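Local coordinates for diaminopimelate decarboxylase (Aquifex aeolicus, PDB 2P3E), which probably catalyses the pyridoxal 5'-phosphate-dependent decarboxylation of meso-diaminopimelate to L-lysine, the last step of lysine biosynthesis by this pathway, at residues B[27-32]-B[366-371]; B[188-191]-B[197-200]; B[224-229]-B[234-239]. All coordinates share one frame; numbering follows the deposited sequence.

Contact 1 of 3, residues B[27-32]-B[366-371]; sequences ELAQTF and GEYLAV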
# COMPACT_ATOMS: atom_id res chain seq x y z
N GLU B 27 11.89 23.54 -11.19
CA GLU B 27 10.70 24.33 -11.50
C GLU B 27 9.40 23.54 -11.32
O GLU B 27 8.43 24.06 -10.77
CB GLU B 27 10.74 24.92 -12.92
CG GLU B 27 9.66 26.02 -13.15
CD GLU B 27 9.86 27.29 -12.27
OE1 GLU B 27 11.00 27.82 -12.16
OE2 GLU B 27 8.87 27.78 -11.70
N LEU B 28 9.37 22.30 -11.79
CA LEU B 28 8.19 21.46 -11.59
C LEU B 28 7.87 21.27 -10.11
O LEU B 28 6.71 21.36 -9.72
CB LEU B 28 8.36 20.09 -12.28
CG LEU B 28 8.31 20.12 -13.81
CD1 LEU B 28 8.75 18.78 -14.33
CD2 LEU B 28 6.90 20.47 -14.31
N ALA B 29 8.90 21.02 -9.30
CA ALA B 29 8.75 20.87 -7.86
C ALA B 29 8.23 22.14 -7.17
O ALA B 29 7.33 22.07 -6.34
CB ALA B 29 10.07 20.44 -7.25
N GLN B 30 8.78 23.29 -7.55
CA GLN B 30 8.32 24.59 -7.02
C GLN B 30 6.92 24.94 -7.51
O GLN B 30 6.14 25.52 -6.77
CB GLN B 30 9.31 25.71 -7.41
CG GLN B 30 10.69 25.58 -6.80
CD GLN B 30 11.69 26.61 -7.37
OE1 GLN B 30 11.52 27.12 -8.49
NE2 GLN B 30 12.72 26.91 -6.61
N THR B 31 6.61 24.57 -8.75
CA THR B 31 5.29 24.86 -9.34
C THR B 31 4.18 23.94 -8.82
O THR B 31 3.11 24.41 -8.43
CB THR B 31 5.36 24.76 -10.88
OG1 THR B 31 6.26 25.77 -11.36
CG2 THR B 31 4.00 24.99 -11.52
N PHE B 32 4.43 22.63 -8.82
CA PHE B 32 3.38 21.65 -8.54
C PHE B 32 3.44 21.04 -7.14
O PHE B 32 2.53 20.30 -6.73
CB PHE B 32 3.38 20.55 -9.62
CG PHE B 32 2.99 21.05 -10.98
CD1 PHE B 32 1.65 21.38 -11.26
CD2 PHE B 32 3.95 21.21 -11.99
CE1 PHE B 32 1.29 21.86 -12.53
CE2 PHE B 32 3.59 21.68 -13.24
CZ PHE B 32 2.26 22.01 -13.51
N GLY B 366 15.15 21.69 2.16
CA GLY B 366 14.58 22.51 1.08
C GLY B 366 15.00 22.05 -0.31
O GLY B 366 14.33 22.35 -1.31
N GLU B 367 16.12 21.33 -0.40
CA GLU B 367 16.59 20.81 -1.69
C GLU B 367 15.72 19.64 -2.14
O GLU B 367 15.13 18.97 -1.31
CB GLU B 367 18.02 20.31 -1.59
CG GLU B 367 19.07 21.38 -1.66
CD GLU B 367 20.45 20.78 -1.79
OE1 GLU B 367 20.78 20.21 -2.86
OE2 GLU B 367 21.19 20.88 -0.81
N TYR B 368 15.70 19.39 -3.45
CA TYR B 368 14.92 18.28 -4.01
C TYR B 368 15.81 17.11 -4.46
O TYR B 368 16.94 17.33 -4.93
CB TYR B 368 14.09 18.76 -5.20
CG TYR B 368 13.22 19.95 -4.90
CD1 TYR B 368 12.02 19.79 -4.20
CD2 TYR B 368 13.60 21.24 -5.30
CE1 TYR B 368 11.21 20.91 -3.91
CE2 TYR B 368 12.80 22.36 -5.01
CZ TYR B 368 11.62 22.18 -4.32
OH TYR B 368 10.81 23.26 -4.05
N LEU B 369 15.28 15.89 -4.31
CA LEU B 369 15.93 14.68 -4.83
C LEU B 369 15.03 14.03 -5.90
O LEU B 369 13.80 14.18 -5.85
CB LEU B 369 16.16 13.67 -3.69
CG LEU B 369 16.96 14.13 -2.46
CD1 LEU B 369 17.07 13.02 -1.40
CD2 LEU B 369 18.34 14.57 -2.92
N ALA B 370 15.65 13.35 -6.87
CA ALA B 370 14.95 12.56 -7.87
C ALA B 370 15.17 11.07 -7.63
O ALA B 370 16.31 10.59 -7.60
CB ALA B 370 15.40 12.94 -9.28
N VAL B 371 14.07 10.34 -7.44
CA VAL B 371 14.08 8.89 -7.28
C VAL B 371 13.75 8.29 -8.65
O VAL B 371 12.65 8.51 -9.19
CB VAL B 371 13.04 8.40 -6.21
CG1 VAL B 371 13.12 6.88 -6.01
CG2 VAL B 371 13.25 9.14 -4.86
O HOH W 1 12.38 25.60 -3.44

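Contact 2 of 3, residues B[188-191]-B[197-200]; sequences EYAS and EIVG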
# COMPACT_ATOMS: atom_id res chain seq x y z
N GLU B 188 -8.95 -30.13 -23.11
CA GLU B 188 -9.95 -31.17 -23.39
C GLU B 188 -11.25 -30.92 -22.63
O GLU B 188 -12.33 -31.02 -23.20
CB GLU B 188 -9.38 -32.56 -23.08
CG GLU B 188 -8.32 -33.04 -24.11
CD GLU B 188 -8.88 -33.22 -25.52
OE1 GLU B 188 -10.13 -33.27 -25.68
OE2 GLU B 188 -8.07 -33.33 -26.49
N TYR B 189 -11.13 -30.56 -21.35
CA TYR B 189 -12.27 -30.23 -20.52
C TYR B 189 -13.02 -29.02 -21.08
O TYR B 189 -14.26 -29.05 -21.22
CB TYR B 189 -11.83 -29.99 -19.07
CG TYR B 189 -12.99 -29.68 -18.15
CD1 TYR B 189 -13.75 -30.71 -17.58
CD2 TYR B 189 -13.35 -28.35 -17.85
CE1 TYR B 189 -14.83 -30.43 -16.75
CE2 TYR B 189 -14.42 -28.07 -17.02
CZ TYR B 189 -15.16 -29.12 -16.48
OH TYR B 189 -16.23 -28.86 -15.66
N ALA B 190 -12.28 -27.96 -21.41
CA ALA B 190 -12.86 -26.74 -21.95
C ALA B 190 -13.56 -26.92 -23.30
O ALA B 190 -14.48 -26.18 -23.63
CB ALA B 190 -11.80 -25.63 -22.03
N SER B 191 -13.11 -27.89 -24.10
CA SER B 191 -13.72 -28.14 -25.42
C SER B 191 -15.17 -28.63 -25.30
O SER B 191 -15.95 -28.52 -26.27
CB SER B 191 -12.91 -29.16 -26.23
OG SER B 191 -13.13 -30.46 -25.71
N GLU B 197 -15.12 -20.49 -26.32
CA GLU B 197 -14.41 -20.70 -27.56
C GLU B 197 -12.91 -20.68 -27.25
O GLU B 197 -12.35 -19.63 -26.87
CB GLU B 197 -14.78 -19.59 -28.53
CG GLU B 197 -14.18 -19.75 -29.91
CD GLU B 197 -14.47 -18.57 -30.80
OE1 GLU B 197 -15.37 -17.76 -30.44
OE2 GLU B 197 -13.80 -18.44 -31.85
N ILE B 198 -12.27 -21.84 -27.40
CA ILE B 198 -10.83 -21.97 -27.18
C ILE B 198 -10.04 -21.33 -28.31
O ILE B 198 -10.10 -21.81 -29.45
CB ILE B 198 -10.42 -23.45 -27.06
CG1 ILE B 198 -11.13 -24.08 -25.86
CG2 ILE B 198 -8.89 -23.59 -26.97
CD1 ILE B 198 -11.09 -25.61 -25.85
N VAL B 199 -9.31 -20.26 -28.01
CA VAL B 199 -8.59 -19.50 -29.05
C VAL B 199 -7.09 -19.28 -28.77
O VAL B 199 -6.35 -18.82 -29.64
CB VAL B 199 -9.21 -18.09 -29.33
CG1 VAL B 199 -10.68 -18.21 -29.83
CG2 VAL B 199 -9.12 -17.18 -28.11
N GLY B 200 -6.65 -19.59 -27.56
CA GLY B 200 -5.28 -19.24 -27.20
C GLY B 200 -4.55 -20.13 -26.23
O GLY B 200 -5.11 -21.07 -25.67

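Contact 3 of 3, residues B[224-229]-B[234-239]; sequences SLYESL and FDIKYL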
# COMPACT_ATOMS: atom_id res chain seq x y z
N SER B 224 5.50 -26.26 -28.50
CA SER B 224 5.18 -27.69 -28.47
C SER B 224 3.73 -27.97 -28.09
O SER B 224 3.08 -28.83 -28.71
CB SER B 224 6.11 -28.45 -27.52
OG SER B 224 7.46 -28.19 -27.92
N LEU B 225 3.21 -27.27 -27.07
CA LEU B 225 1.79 -27.41 -26.72
C LEU B 225 0.91 -26.98 -27.90
O LEU B 225 -0.09 -27.64 -28.19
CB LEU B 225 1.42 -26.59 -25.47
CG LEU B 225 -0.05 -26.71 -25.00
CD1 LEU B 225 -0.45 -28.16 -24.66
CD2 LEU B 225 -0.28 -25.81 -23.78
N TYR B 226 1.27 -25.88 -28.54
CA TYR B 226 0.54 -25.38 -29.71
C TYR B 226 0.46 -26.46 -30.80
O TYR B 226 -0.61 -26.73 -31.34
CB TYR B 226 1.21 -24.12 -30.23
CG TYR B 226 0.80 -23.68 -31.62
CD1 TYR B 226 -0.32 -22.88 -31.80
CD2 TYR B 226 1.55 -24.05 -32.75
CE1 TYR B 226 -0.69 -22.44 -33.06
CE2 TYR B 226 1.16 -23.64 -34.03
CZ TYR B 226 0.04 -22.82 -34.16
OH TYR B 226 -0.36 -22.39 -35.39
N GLU B 227 1.61 -27.08 -31.10
CA GLU B 227 1.67 -28.12 -32.12
C GLU B 227 0.77 -29.29 -31.76
O GLU B 227 0.03 -29.77 -32.60
CB GLU B 227 3.10 -28.62 -32.30
CG GLU B 227 4.00 -27.56 -32.87
CD GLU B 227 3.81 -27.37 -34.37
OE1 GLU B 227 3.35 -28.34 -35.03
OE2 GLU B 227 4.12 -26.26 -34.88
N SER B 228 0.86 -29.73 -30.51
CA SER B 228 0.04 -30.82 -30.01
C SER B 228 -1.47 -30.52 -30.06
O SER B 228 -2.26 -31.37 -30.49
CB SER B 228 0.49 -31.17 -28.59
OG SER B 228 -0.22 -32.30 -28.12
N LEU B 229 -1.88 -29.33 -29.61
CA LEU B 229 -3.29 -28.92 -29.68
C LEU B 229 -3.80 -28.79 -31.12
O LEU B 229 -4.93 -29.18 -31.42
CB LEU B 229 -3.53 -27.61 -28.91
CG LEU B 229 -3.31 -27.68 -27.39
CD1 LEU B 229 -3.41 -26.29 -26.76
CD2 LEU B 229 -4.29 -28.67 -26.72
N PHE B 234 -7.65 -28.43 -32.26
CA PHE B 234 -7.94 -27.11 -31.70
C PHE B 234 -7.47 -26.01 -32.66
O PHE B 234 -6.48 -26.18 -33.38
CB PHE B 234 -7.26 -26.90 -30.33
CG PHE B 234 -7.78 -27.81 -29.25
CD1 PHE B 234 -8.80 -27.39 -28.39
CD2 PHE B 234 -7.25 -29.08 -29.08
CE1 PHE B 234 -9.28 -28.24 -27.38
CE2 PHE B 234 -7.73 -29.93 -28.08
CZ PHE B 234 -8.74 -29.51 -27.22
N ASP B 235 -8.19 -24.88 -32.67
CA ASP B 235 -7.83 -23.74 -33.49
C ASP B 235 -7.23 -22.66 -32.59
O ASP B 235 -7.94 -21.78 -32.09
CB ASP B 235 -9.06 -23.20 -34.24
CG ASP B 235 -8.72 -22.05 -35.19
OD1 ASP B 235 -7.53 -21.81 -35.48
OD2 ASP B 235 -9.66 -21.36 -35.64
N ILE B 236 -5.92 -22.73 -32.40
CA ILE B 236 -5.21 -21.78 -31.55
C ILE B 236 -4.81 -20.58 -32.40
O ILE B 236 -3.82 -20.62 -33.15
CB ILE B 236 -3.98 -22.44 -30.83
CG1 ILE B 236 -4.38 -23.71 -30.05
CG2 ILE B 236 -3.27 -21.45 -29.89
CD1 ILE B 236 -5.53 -23.55 -29.01
N LYS B 237 -5.59 -19.51 -32.26
CA LYS B 237 -5.38 -18.27 -33.00
C LYS B 237 -4.31 -17.37 -32.37
O LYS B 237 -3.63 -16.63 -33.08
CB LYS B 237 -6.69 -17.49 -33.12
CG LYS B 237 -7.81 -18.23 -33.84
CD LYS B 237 -9.13 -17.46 -33.67
CE LYS B 237 -10.31 -18.19 -34.31
NZ LYS B 237 -10.16 -18.34 -35.78
N TYR B 238 -4.15 -17.46 -31.03
CA TYR B 238 -3.26 -16.55 -30.27
C TYR B 238 -2.29 -17.28 -29.34
O TYR B 238 -2.66 -18.22 -28.65
CB TYR B 238 -4.06 -15.53 -29.44
CG TYR B 238 -5.12 -14.84 -30.26
CD1 TYR B 238 -4.79 -13.81 -31.15
CD2 TYR B 238 -6.44 -15.23 -30.16
CE1 TYR B 238 -5.78 -13.19 -31.94
CE2 TYR B 238 -7.43 -14.62 -30.93
CZ TYR B 238 -7.09 -13.62 -31.82
OH TYR B 238 -8.09 -13.04 -32.57
N LEU B 239 -1.06 -16.81 -29.33
CA LEU B 239 -0.06 -17.24 -28.37
C LEU B 239 0.39 -16.00 -27.63
O LEU B 239 1.11 -15.16 -28.17
CB LEU B 239 1.13 -17.90 -29.06
CG LEU B 239 0.84 -19.20 -29.82
CD1 LEU B 239 2.14 -19.74 -30.42
CD2 LEU B 239 0.16 -20.25 -28.93
O HOH W 2 -2.89 -20.71 -35.65

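Contact 1 of 3, residues B[27-32]-B[366-371]
A29 and Y368 meet methyl to ring face: A29 CB sits 3.6 Å from the centroid of the Y368 ring and only 12° off its normal, a well-centred CH-pi contact. Q30 touches the same tyrosine further out, its CG 3.6 Å from Y368 OH, while its amide plane stands nearly at right angles to the ring. A water hydrogen-bonded to Y368 OH at 2.9 Å also accepts a weak bond from Q30 NE2, giving the phenol end a loose, water-mediated link to the helix. The pair joins helix 25-32 to strand 368-371 of the mixed sheet, in the β-rich domain that accompanies the barrel in fold-type III decarboxylases. With CG anti to its own carbonyl carbon (chi1 -53°), the Y368 side chain projects from the strand towards the helix. Its opposite face is covered by the carbonyl oxygen of G366, centred above the ring, and that oxygen is itself held by Q294. A leucine in place of Y368 has neither ring nor hydroxyl, so A29 CB would probably lose its flat support and the water its phenol partner. Further out, Y368 also packs against I292, V331 and T34, and A29 touches I292 as well.

Contact 2 of 3, residues B[188-191]-B[197-200]
In the α/β barrel that forms the pyridoxal-binding domain, a helix lies against the outer side of the strand that follows it, and here I198 of strand 196-202 does the touching, against A190 and S191 of segment 188-191. One branch of the isoleucine carries almost the whole contact. Its CG1 lies beside the backbone N and anti to the carbonyl carbon (chi1 -62°), and the chain then runs on extended, which carries the terminal methyl out to the helix backbone. There I198 CD1 comes to 3.5 Å from S191 N and 3.7 Å from S191 CA. On the alanine side the same methyl is 3.9 Å from A190 CB, so it rests against the peptide link between the two helix residues, with a β-carbon of each close by.

The serine hydroxyl is turned to a different task. S191 OG stands between its backbone N and carbonyl carbon, chi1 75°, and from there donates to E188 O at 2.7 Å, tilted 25° from the carbonyl plane. S191 N reaches that oxygen too, but weakly, at 3.3 Å. Outside the pair, A190 also packs on L135 of helix 132-145, and both A190 and I198 touch I151 of the adjacent strand 149-156. F234 adds cover to I198 and S191, while Y187 OH is hydrogen-bonded to G200 O.

What crosses between helix and strand is therefore van der Waals contact alone: S191 N, which the methyl touches, makes only a weak bond to E188 O, the S191 hydroxyl is spent on the same oxygen, and the fit depends on the shape and reach of the isoleucine branch rather than on any directional bond.

Contact 3 of 3, residues B[224-229]-B[234-239]
Y226 OH is linked to I236 O across the contact by one water, which donates to I236 O at 2.7 Å and is hydrogen-bonded to Y226 OH at 3.0 Å; it and the carbonyl oxygen both lie at the ring edge, in its plane. K273 N is bonded to the same hydroxyl, so this hydroxyl of a buried tyrosine has two partners, the water and K273 N. Carbon contacts of the ring do the rest: Y226 CD1 is 3.8 Å from I236 CG2 and 3.9 Å from L239 CD2, the latter approaching obliquely. With CG anti to the backbone N (chi1 165°), the ring is carried across to the incoming chain.

A direct polar link lies nearer the end of helix 214-231, where L229 O accepts a hydrogen bond from F234 N at 2.9 Å with an N-H···O angle of 154°, the donor tilted 31° from the carbonyl plane. The F234 ring presents its edge to the same oxygen, with F234 CD2 3.3 Å from L229 O, and so one carbonyl meets both the amide and the rim of the phenylalanine. Beside this bond the two side chains pass obliquely, L229 CD2 lying 3.8 Å from F234 CD2, and the other leucine methyl, CD1, faces I236 CD1.

Together these contacts join helix 214-231 to the chain entering strand 238-240, the second half of a β-α-β unit of the barrel. Y226, L229 and L239 all close on I201 of strand 196-202, L229 also meets Q184 and Y187 of helix 183-191, and L239 packs on I276 of strand 275-278.

How the contacts relate
Contacts 2 and 3 are neighbours, their centres about 10 Å apart, in series along the barrel: contact 2 (188-191 with 197-200) closes before contact 3 (224-229 with 234-239) opens. They share the parallel sheet, where strands 196-202 and 238-240 adjoin, with V199 O 2.9 Å from Y238 N in a probable hydrogen bond and I198 CD1 3.5 Å from F234 CE1. Contact 1 lies on the opposite side of the chain's centre, about 53 Å from contact 2 and 52 Å from contact 3, centre to centre. Its segments, one preceding strand 59-63 and one following strand 275-278, bring both chain ends into the β-rich domain, while contacts 2 and 3 join elements close in sequence within the barrel.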